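Local coordinates for protein 4-alpha-glucanotransferase (Aquifex aeolicus, PDB 1TZ7) that belongs to the amylomaltase, or disproportionating-enzyme, family of 4-alpha-glucanotransferases and is a single chain built round a barrel of parallel strands surrounded by helices, at residues Q202-F205 / F206-E210; P407-R410 / G411-E414; I455-Q458 / D459-L463. One frame throughout, in Å; residues are numbered along the deposited sequence.

Contact 1 of 3, residues Q202-F205 / F206-E210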
loop_
_atom_site.group_PDB
_atom_site.type_symbol
_atom_site.label_atom_id
_atom_site.label_comp_id
_atom_site.label_asym_id
_atom_site.label_seq_id
_atom_site.Cartn_x
_atom_site.Cartn_y
_atom_site.Cartn_z
ATOM N N GLN A 202 13.689 0.932 12.432
ATOM C CA GLN A 202 13.657 0.512 11.033
ATOM C C GLN A 202 14.381 -0.820 10.838
ATOM O O GLN A 202 13.943 -1.662 10.067
ATOM C CB GLN A 202 14.286 1.584 10.146
ATOM C CG GLN A 202 13.449 2.843 10.021
ATOM C CD GLN A 202 12.034 2.549 9.595
ATOM O OE1 GLN A 202 11.813 1.983 8.535
ATOM N NE2 GLN A 202 11.072 2.922 10.426
ATOM N N PHE A 203 15.490 -0.994 11.544
ATOM C CA PHE A 203 16.228 -2.259 11.543
ATOM C C PHE A 203 15.306 -3.420 11.944
ATOM O O PHE A 203 15.211 -4.427 11.238
ATOM C CB PHE A 203 17.415 -2.164 12.509
ATOM C CG PHE A 203 18.141 -3.470 12.727
ATOM C CD1 PHE A 203 17.986 -4.178 13.916
ATOM C CD2 PHE A 203 18.991 -3.980 11.756
ATOM C CE1 PHE A 203 18.664 -5.379 14.125
ATOM C CE2 PHE A 203 19.670 -5.185 11.965
ATOM C CZ PHE A 203 19.501 -5.878 13.147
ATOM N N VAL A 204 14.622 -3.263 13.072
ATOM C CA VAL A 204 13.731 -4.301 13.577
ATOM C C VAL A 204 12.647 -4.630 12.556
ATOM O O VAL A 204 12.322 -5.794 12.348
ATOM C CB VAL A 204 13.061 -3.880 14.912
ATOM C CG1 VAL A 204 11.974 -4.885 15.313
ATOM C CG2 VAL A 204 14.105 -3.757 16.018
ATOM N N PHE A 205 12.092 -3.598 11.919
ATOM C CA PHE A 205 11.002 -3.793 10.967
ATOM C C PHE A 205 11.475 -4.570 9.743
ATOM O O PHE A 205 10.837 -5.533 9.327
ATOM C CB PHE A 205 10.413 -2.451 10.519
ATOM C CG PHE A 205 9.361 -2.586 9.447
ATOM C CD1 PHE A 205 8.011 -2.624 9.781
ATOM C CD2 PHE A 205 9.722 -2.695 8.107
ATOM C CE1 PHE A 205 7.040 -2.760 8.798
ATOM C CE2 PHE A 205 8.757 -2.830 7.124
ATOM C CZ PHE A 205 7.412 -2.861 7.472
ATOM N N PHE A 206 12.593 -4.134 9.170
ATOM C CA PHE A 206 13.052 -4.651 7.892
ATOM C C PHE A 206 13.615 -6.066 8.037
ATOM O O PHE A 206 13.540 -6.865 7.110
ATOM C CB PHE A 206 14.107 -3.713 7.284
ATOM C CG PHE A 206 13.522 -2.612 6.430
ATOM C CD1 PHE A 206 13.019 -1.449 7.013
ATOM C CD2 PHE A 206 13.467 -2.741 5.049
ATOM C CE1 PHE A 206 12.477 -0.436 6.227
ATOM C CE2 PHE A 206 12.927 -1.729 4.263
ATOM C CZ PHE A 206 12.431 -0.578 4.856
ATOM N N LYS A 207 14.169 -6.366 9.204
ATOM C CA LYS A 207 14.652 -7.715 9.495
ATOM C C LYS A 207 13.482 -8.693 9.665
ATOM O O LYS A 207 13.564 -9.842 9.248
ATOM C CB LYS A 207 15.533 -7.716 10.757
ATOM C CG LYS A 207 17.027 -7.950 10.478
ATOM C CD LYS A 207 17.596 -6.920 9.480
ATOM C CE LYS A 207 18.453 -7.589 8.397
ATOM N NZ LYS A 207 19.907 -7.361 8.612
ATOM N N GLN A 208 12.396 -8.225 10.273
ATOM C CA GLN A 208 11.201 -9.041 10.412
ATOM C C GLN A 208 10.524 -9.276 9.048
ATOM O O GLN A 208 10.007 -10.357 8.784
ATOM C CB GLN A 208 10.223 -8.400 11.394
ATOM C CG GLN A 208 10.642 -8.551 12.863
ATOM C CD GLN A 208 9.535 -8.173 13.835
ATOM O OE1 GLN A 208 8.439 -7.807 13.423
ATOM N NE2 GLN A 208 9.824 -8.264 15.126
ATOM N N TRP A 209 10.540 -8.266 8.186
ATOM C CA TRP A 209 9.974 -8.417 6.858
ATOM C C TRP A 209 10.838 -9.324 5.977
ATOM O O TRP A 209 10.320 -10.095 5.181
ATOM C CB TRP A 209 9.783 -7.073 6.169
ATOM C CG TRP A 209 9.148 -7.238 4.846
ATOM C CD1 TRP A 209 9.779 -7.317 3.635
ATOM C CD2 TRP A 209 7.754 -7.401 4.581
ATOM N NE1 TRP A 209 8.857 -7.500 2.635
ATOM C CE2 TRP A 209 7.605 -7.553 3.188
ATOM C CE3 TRP A 209 6.601 -7.421 5.382
ATOM C CZ2 TRP A 209 6.361 -7.726 2.582
ATOM C CZ3 TRP A 209 5.369 -7.593 4.777
ATOM C CH2 TRP A 209 5.257 -7.741 3.395
ATOM N N GLU A 210 12.154 -9.211 6.126
ATOM C CA GLU A 210 13.093 -10.047 5.383
ATOM C C GLU A 210 12.839 -11.520 5.687
ATOM O O GLU A 210 12.832 -12.354 4.787
ATOM C CB GLU A 210 14.537 -9.672 5.749
ATOM C CG GLU A 210 15.605 -10.533 5.085
ATOM C CD GLU A 210 17.016 -10.113 5.467
ATOM O OE1 GLU A 210 17.410 -10.330 6.632
ATOM O OE2 GLU A 210 17.729 -9.564 4.604
#

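Contact 2 of 3, residues P407-R410 / G411-E414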
loop_
_atom_site.group_PDB
_atom_site.type_symbol
_atom_site.label_atom_id
_atom_site.label_comp_id
_atom_site.label_asym_id
_atom_site.label_seq_id
_atom_site.Cartn_x
_atom_site.Cartn_y
_atom_site.Cartn_z
ATOM N N PRO A 407 -16.570 -1.506 -0.906
ATOM C CA PRO A 407 -17.268 -2.446 -0.035
ATOM C C PRO A 407 -16.975 -3.867 -0.489
ATOM O O PRO A 407 -16.822 -4.090 -1.689
ATOM C CB PRO A 407 -18.759 -2.089 -0.228
ATOM C CG PRO A 407 -18.831 -1.237 -1.450
ATOM C CD PRO A 407 -17.489 -0.677 -1.703
ATOM N N PRO A 408 -16.867 -4.809 0.439
ATOM C CA PRO A 408 -16.790 -6.219 0.067
ATOM C C PRO A 408 -18.012 -6.619 -0.742
ATOM O O PRO A 408 -19.074 -6.011 -0.585
ATOM C CB PRO A 408 -16.759 -6.945 1.424
ATOM C CG PRO A 408 -16.258 -5.924 2.388
ATOM C CD PRO A 408 -16.802 -4.614 1.899
ATOM N N ILE A 409 -17.858 -7.619 -1.602
ATOM C CA ILE A 409 -18.909 -8.011 -2.548
ATOM C C ILE A 409 -20.288 -8.162 -1.890
ATOM O O ILE A 409 -21.299 -7.758 -2.463
ATOM C CB ILE A 409 -18.508 -9.334 -3.259
ATOM C CG1 ILE A 409 -17.425 -9.067 -4.312
ATOM C CG2 ILE A 409 -19.738 -10.009 -3.906
ATOM C CD1 ILE A 409 -17.857 -8.095 -5.424
ATOM N N ARG A 410 -20.327 -8.744 -0.694
ATOM C CA ARG A 410 -21.604 -9.032 -0.033
ATOM C C ARG A 410 -22.324 -7.745 0.377
ATOM O O ARG A 410 -23.542 -7.665 0.297
ATOM C CB ARG A 410 -21.392 -9.928 1.190
ATOM C CG ARG A 410 -22.704 -10.416 1.848
ATOM C CD ARG A 410 -22.498 -11.477 2.930
ATOM N NE ARG A 410 -23.759 -12.076 3.365
ATOM C CZ ARG A 410 -23.857 -13.056 4.263
ATOM N NH1 ARG A 410 -22.771 -13.558 4.828
ATOM N NH2 ARG A 410 -25.048 -13.537 4.596
ATOM N N GLY A 411 -21.558 -6.748 0.823
ATOM C CA GLY A 411 -22.116 -5.454 1.197
ATOM C C GLY A 411 -22.470 -4.605 -0.015
ATOM O O GLY A 411 -23.440 -3.855 -0.000
ATOM N N TRP A 412 -21.667 -4.728 -1.061
ATOM C CA TRP A 412 -21.953 -4.100 -2.343
ATOM C C TRP A 412 -23.274 -4.628 -2.907
ATOM O O TRP A 412 -24.105 -3.858 -3.408
ATOM C CB TRP A 412 -20.797 -4.374 -3.316
ATOM C CG TRP A 412 -21.137 -4.225 -4.766
ATOM C CD1 TRP A 412 -21.183 -3.063 -5.486
ATOM C CD2 TRP A 412 -21.452 -5.277 -5.685
ATOM N NE1 TRP A 412 -21.518 -3.329 -6.794
ATOM C CE2 TRP A 412 -21.688 -4.682 -6.943
ATOM C CE3 TRP A 412 -21.568 -6.674 -5.573
ATOM C CZ2 TRP A 412 -22.033 -5.430 -8.076
ATOM C CZ3 TRP A 412 -21.907 -7.412 -6.700
ATOM C CH2 TRP A 412 -22.135 -6.787 -7.932
ATOM N N PHE A 413 -23.473 -5.937 -2.809
ATOM C CA PHE A 413 -24.679 -6.556 -3.332
ATOM C C PHE A 413 -25.902 -6.117 -2.553
ATOM O O PHE A 413 -26.981 -5.955 -3.122
ATOM C CB PHE A 413 -24.568 -8.080 -3.298
ATOM C CG PHE A 413 -25.758 -8.778 -3.874
ATOM C CD1 PHE A 413 -25.888 -8.938 -5.248
ATOM C CD2 PHE A 413 -26.765 -9.263 -3.046
ATOM C CE1 PHE A 413 -26.996 -9.579 -5.784
ATOM C CE2 PHE A 413 -27.873 -9.905 -3.580
ATOM C CZ PHE A 413 -27.988 -10.062 -4.947
ATOM N N GLU A 414 -25.737 -5.925 -1.245
ATOM C CA GLU A 414 -26.848 -5.515 -0.387
ATOM C C GLU A 414 -27.465 -4.212 -0.892
ATOM O O GLU A 414 -28.678 -4.056 -0.888
ATOM C CB GLU A 414 -26.374 -5.345 1.064
ATOM C CG GLU A 414 -27.475 -4.910 2.033
ATOM C CD GLU A 414 -26.987 -4.801 3.465
ATOM O OE1 GLU A 414 -27.820 -4.926 4.388
ATOM O OE2 GLU A 414 -25.774 -4.589 3.670
#

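Contact 3 of 3, residues I455-Q458 / D459-L463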
loop_
_atom_site.group_PDB
_atom_site.type_symbol
_atom_site.label_atom_id
_atom_site.label_comp_id
_atom_site.label_asym_id
_atom_site.label_seq_id
_atom_site.Cartn_x
_atom_site.Cartn_y
_atom_site.Cartn_z
ATOM N N ILE A 455 -8.509 -12.337 -4.694
ATOM C CA ILE A 455 -9.711 -12.245 -3.866
ATOM C C ILE A 455 -9.404 -11.406 -2.629
ATOM O O ILE A 455 -8.469 -11.703 -1.902
ATOM C CB ILE A 455 -10.153 -13.663 -3.423
ATOM C CG1 ILE A 455 -10.282 -14.595 -4.637
ATOM C CG2 ILE A 455 -11.466 -13.603 -2.658
ATOM C CD1 ILE A 455 -10.294 -16.064 -4.276
ATOM N N GLN A 456 -10.199 -10.366 -2.381
ATOM C CA GLN A 456 -10.108 -9.658 -1.109
ATOM C C GLN A 456 -10.549 -10.586 0.019
ATOM O O GLN A 456 -11.526 -11.311 -0.116
ATOM C CB GLN A 456 -10.955 -8.368 -1.108
ATOM C CG GLN A 456 -10.435 -7.322 -0.103
ATOM C CD GLN A 456 -11.277 -6.046 -0.040
ATOM O OE1 GLN A 456 -10.901 -5.089 0.643
ATOM N NE2 GLN A 456 -12.405 -6.033 -0.738
ATOM N N MET A 457 -9.816 -10.560 1.124
ATOM C CA MET A 457 -10.026 -11.522 2.203
ATOM C C MET A 457 -11.469 -11.471 2.697
ATOM O O MET A 457 -12.058 -12.499 2.995
ATOM C CB MET A 457 -9.064 -11.250 3.362
ATOM C CG MET A 457 -9.120 -12.294 4.471
ATOM S SD MET A 457 -8.554 -13.922 3.912
ATOM C CE MET A 457 -8.356 -14.755 5.471
ATOM N N GLN A 458 -12.031 -10.262 2.765
ATOM C CA GLN A 458 -13.407 -10.065 3.246
ATOM C C GLN A 458 -14.422 -10.829 2.392
ATOM O O GLN A 458 -15.464 -11.264 2.892
ATOM C CB GLN A 458 -13.766 -8.568 3.244
ATOM C CG GLN A 458 -13.022 -7.743 4.287
ATOM C CD GLN A 458 -11.800 -7.041 3.715
ATOM O OE1 GLN A 458 -11.012 -7.650 3.000
ATOM N NE2 GLN A 458 -11.647 -5.763 4.025
ATOM N N ASP A 459 -14.124 -10.974 1.102
ATOM C CA ASP A 459 -14.986 -11.731 0.188
ATOM C C ASP A 459 -14.874 -13.234 0.445
ATOM O O ASP A 459 -15.875 -13.955 0.420
ATOM C CB ASP A 459 -14.623 -11.424 -1.267
ATOM C CG ASP A 459 -14.901 -9.980 -1.648
ATOM O OD1 ASP A 459 -15.710 -9.318 -0.955
ATOM O OD2 ASP A 459 -14.358 -9.423 -2.623
ATOM N N LEU A 460 -13.653 -13.697 0.691
ATOM C CA LEU A 460 -13.419 -15.089 1.072
ATOM C C LEU A 460 -14.220 -15.444 2.325
ATOM O O LEU A 460 -14.734 -16.559 2.453
ATOM C CB LEU A 460 -11.928 -15.324 1.330
ATOM C CG LEU A 460 -11.330 -16.663 0.874
ATOM C CD1 LEU A 460 -9.990 -16.892 1.561
ATOM C CD2 LEU A 460 -12.269 -17.825 1.140
ATOM N N LEU A 461 -14.326 -14.484 3.244
ATOM C CA LEU A 461 -14.999 -14.705 4.524
ATOM C C LEU A 461 -16.482 -14.335 4.456
ATOM O O LEU A 461 -17.207 -14.450 5.452
ATOM C CB LEU A 461 -14.307 -13.893 5.626
ATOM C CG LEU A 461 -12.836 -14.269 5.887
ATOM C CD1 LEU A 461 -12.204 -13.326 6.897
ATOM C CD2 LEU A 461 -12.724 -15.708 6.362
ATOM N N ASN A 462 -16.929 -13.886 3.285
ATOM C CA ASN A 462 -18.349 -13.569 3.062
ATOM C C ASN A 462 -18.861 -12.479 4.028
ATOM O O ASN A 462 -19.916 -12.629 4.656
ATOM C CB ASN A 462 -19.209 -14.846 3.183
ATOM C CG ASN A 462 -20.445 -14.811 2.292
ATOM O OD1 ASN A 462 -20.570 -13.958 1.412
ATOM N ND2 ASN A 462 -21.361 -15.742 2.520
ATOM N N LEU A 463 -18.107 -11.383 4.125
ATOM C CA LEU A 463 -18.428 -10.295 5.055
ATOM C C LEU A 463 -19.048 -9.116 4.318
ATOM O O LEU A 463 -18.831 -8.939 3.119
ATOM C CB LEU A 463 -17.163 -9.839 5.788
ATOM C CG LEU A 463 -16.471 -10.897 6.651
ATOM C CD1 LEU A 463 -15.164 -10.351 7.200
ATOM C CD2 LEU A 463 -17.390 -11.362 7.794
#

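Contact 1 of 3, residues Q202-F205 / F206-E210
F206 N gives its hydrogen to Q202 O, 3.0 Å away, in a bond bent only to 161°, and the same step repeats along the helix. K207 N reaches F203 O at 3.0 Å. Q208 N to V204 O follows, somewhat longer, and then W209 N to F205 O. The amides of Q202 and Q208 and the indole N-H of W209 find partners beyond this turn. Q208 is held at both ends of its amide, OE1 by the backbone N of D92 and NE2 by the carboxylate of E95, while W209 NE1 bonds to L299 O. Q202 OE1 takes a hydrogen bond from G86 N and also lies 3.4 Å from F206 CE1, with the amide plane turned 68° against the ring.

The four backbone bonds are the i to i+4 ladder in the middle of helix 192-218, the helix that precedes barrel strand 222-227. Four aromatic residues in seven positions let it pack in several directions at once. The rings of F205 and F206, neighbours in sequence, make an offset edge-to-face pair: the edge of F205 turns toward the face of F206, centroids 5.5 Å apart and F205 CD2 3.7 Å from F206 CD1. At its own edge, in the ring plane, F206 has the carbonyl oxygen of Q202, 3.2 Å from CD1, and its ring also meets that of H148.

Farther out, K207 CG stands over one face of F203, and the bend at chi2 (56°) brings CD to 3.7 Å from F203 CE2; F144 of helix 138-147 makes an edge-to-face pair with the same phenyl ring. V204 and Q208 run side by side in the same direction, CG1 4.0 Å from NE2, and V204 goes on to touch I91.

Contact 2 of 3, residues P407-R410 / G411-E414
The indole of W412 meets I409 along its six-membered ring: I409 O lies in the ring plane at the edge, 3.3 Å from CE3, while I409 CD1 stands off the plane, 4.0 Å from W412 CE3. The two side chains run alongside each other, pointing the same way. With CG anti to the backbone N (chi1 159°) and chi2 near 82°, the six-membered ring lies on the side of the I409 carbonyl, while NE1 bonds to the hydroxyl of Y382. On the CB side of W412, the ring of P407 crosses at an angle, its CG 4.1 Å from W412 CB. The phenyl ring of F413 leads away from the turn and forms a cation-pi contact with R421.

P408 is the N-cap, and its carbonyl oxygen opens the helix by accepting W412 N at 2.9 Å in a nearly straight bond (168°), with a weak second one from G411 N. F413 N to I409 O and E414 N to R410 O continue the ladder. R410 stretches out from CG to NE; its NH2 forms a salt bridge with E434 and its NH1 a hydrogen bond with N462 O.

I409, R410 and F413 pack on helix 437-447, F413 also reaches helix 418-428, and P408 rests on Q458 and D459 of helix 457-460.

Contact 3 of 3, residues I455-Q458 / D459-L463
Q456 O, at the N-cap, accepts two backbone hydrogen bonds: L460 N approaches in the carbonyl plane at 3.3 Å, while D459 N, at 2.9 Å, stands well above that plane. L461 N to M457 O completes the single turn of helix. The end is a Schellman motif: N462 takes positive phi (59°), L463 N turns back to Q458 O at 2.9 Å, and N462 N makes a weak bond to D459 O.

Polar side chains bond outward. D459 OD2 meets the hydroxyls of T401 and S402 and OD1 meets I409 N, so the buried carboxylate is held through both oxygens; its own CB rests 3.3 Å from Q456 O. Q458 NE2 reaches A467 O, and N462 uses both ends of its amide, on N438 and E435 O.

In the apolar packing, M457 bends at chi2 (65°), which carries SD across L460, 4.1 Å from its CD1. M457 CG also touches L461 CD1, again at 4.1 Å. I455 CG2 lies over the start of the turn, 4.0 Å from L460 N.

The turn follows directly on the C-terminal end of barrel strand 452-456, which lies between strands 23-27 and 397-400. I26 of the first packs against M457 and L460, and helix 437-447 meets I455 and D459 through I442 and N438.

From the N terminus, contact 1 comes first, inside the long helix 192-218 that leads to barrel strand 222-227. Some two hundred residues later contact 2 holds the start and body of the short helix 409-414, beyond strand 397-400, and contact 3 the turn directly after strand 452-456. Each closes just a local turn; they follow in series, none nesting in or crossing another. Contacts 2 and 3 have centres about 10 Å apart and touch through both polar bonds and packing, R410 CB lying 3.4 Å from L463 O, so the chain beyond two adjacent strands is joined. Contact 1 stands apart, its centre about 36 Å from that of contact 2, on the opposite side of the chain's centre.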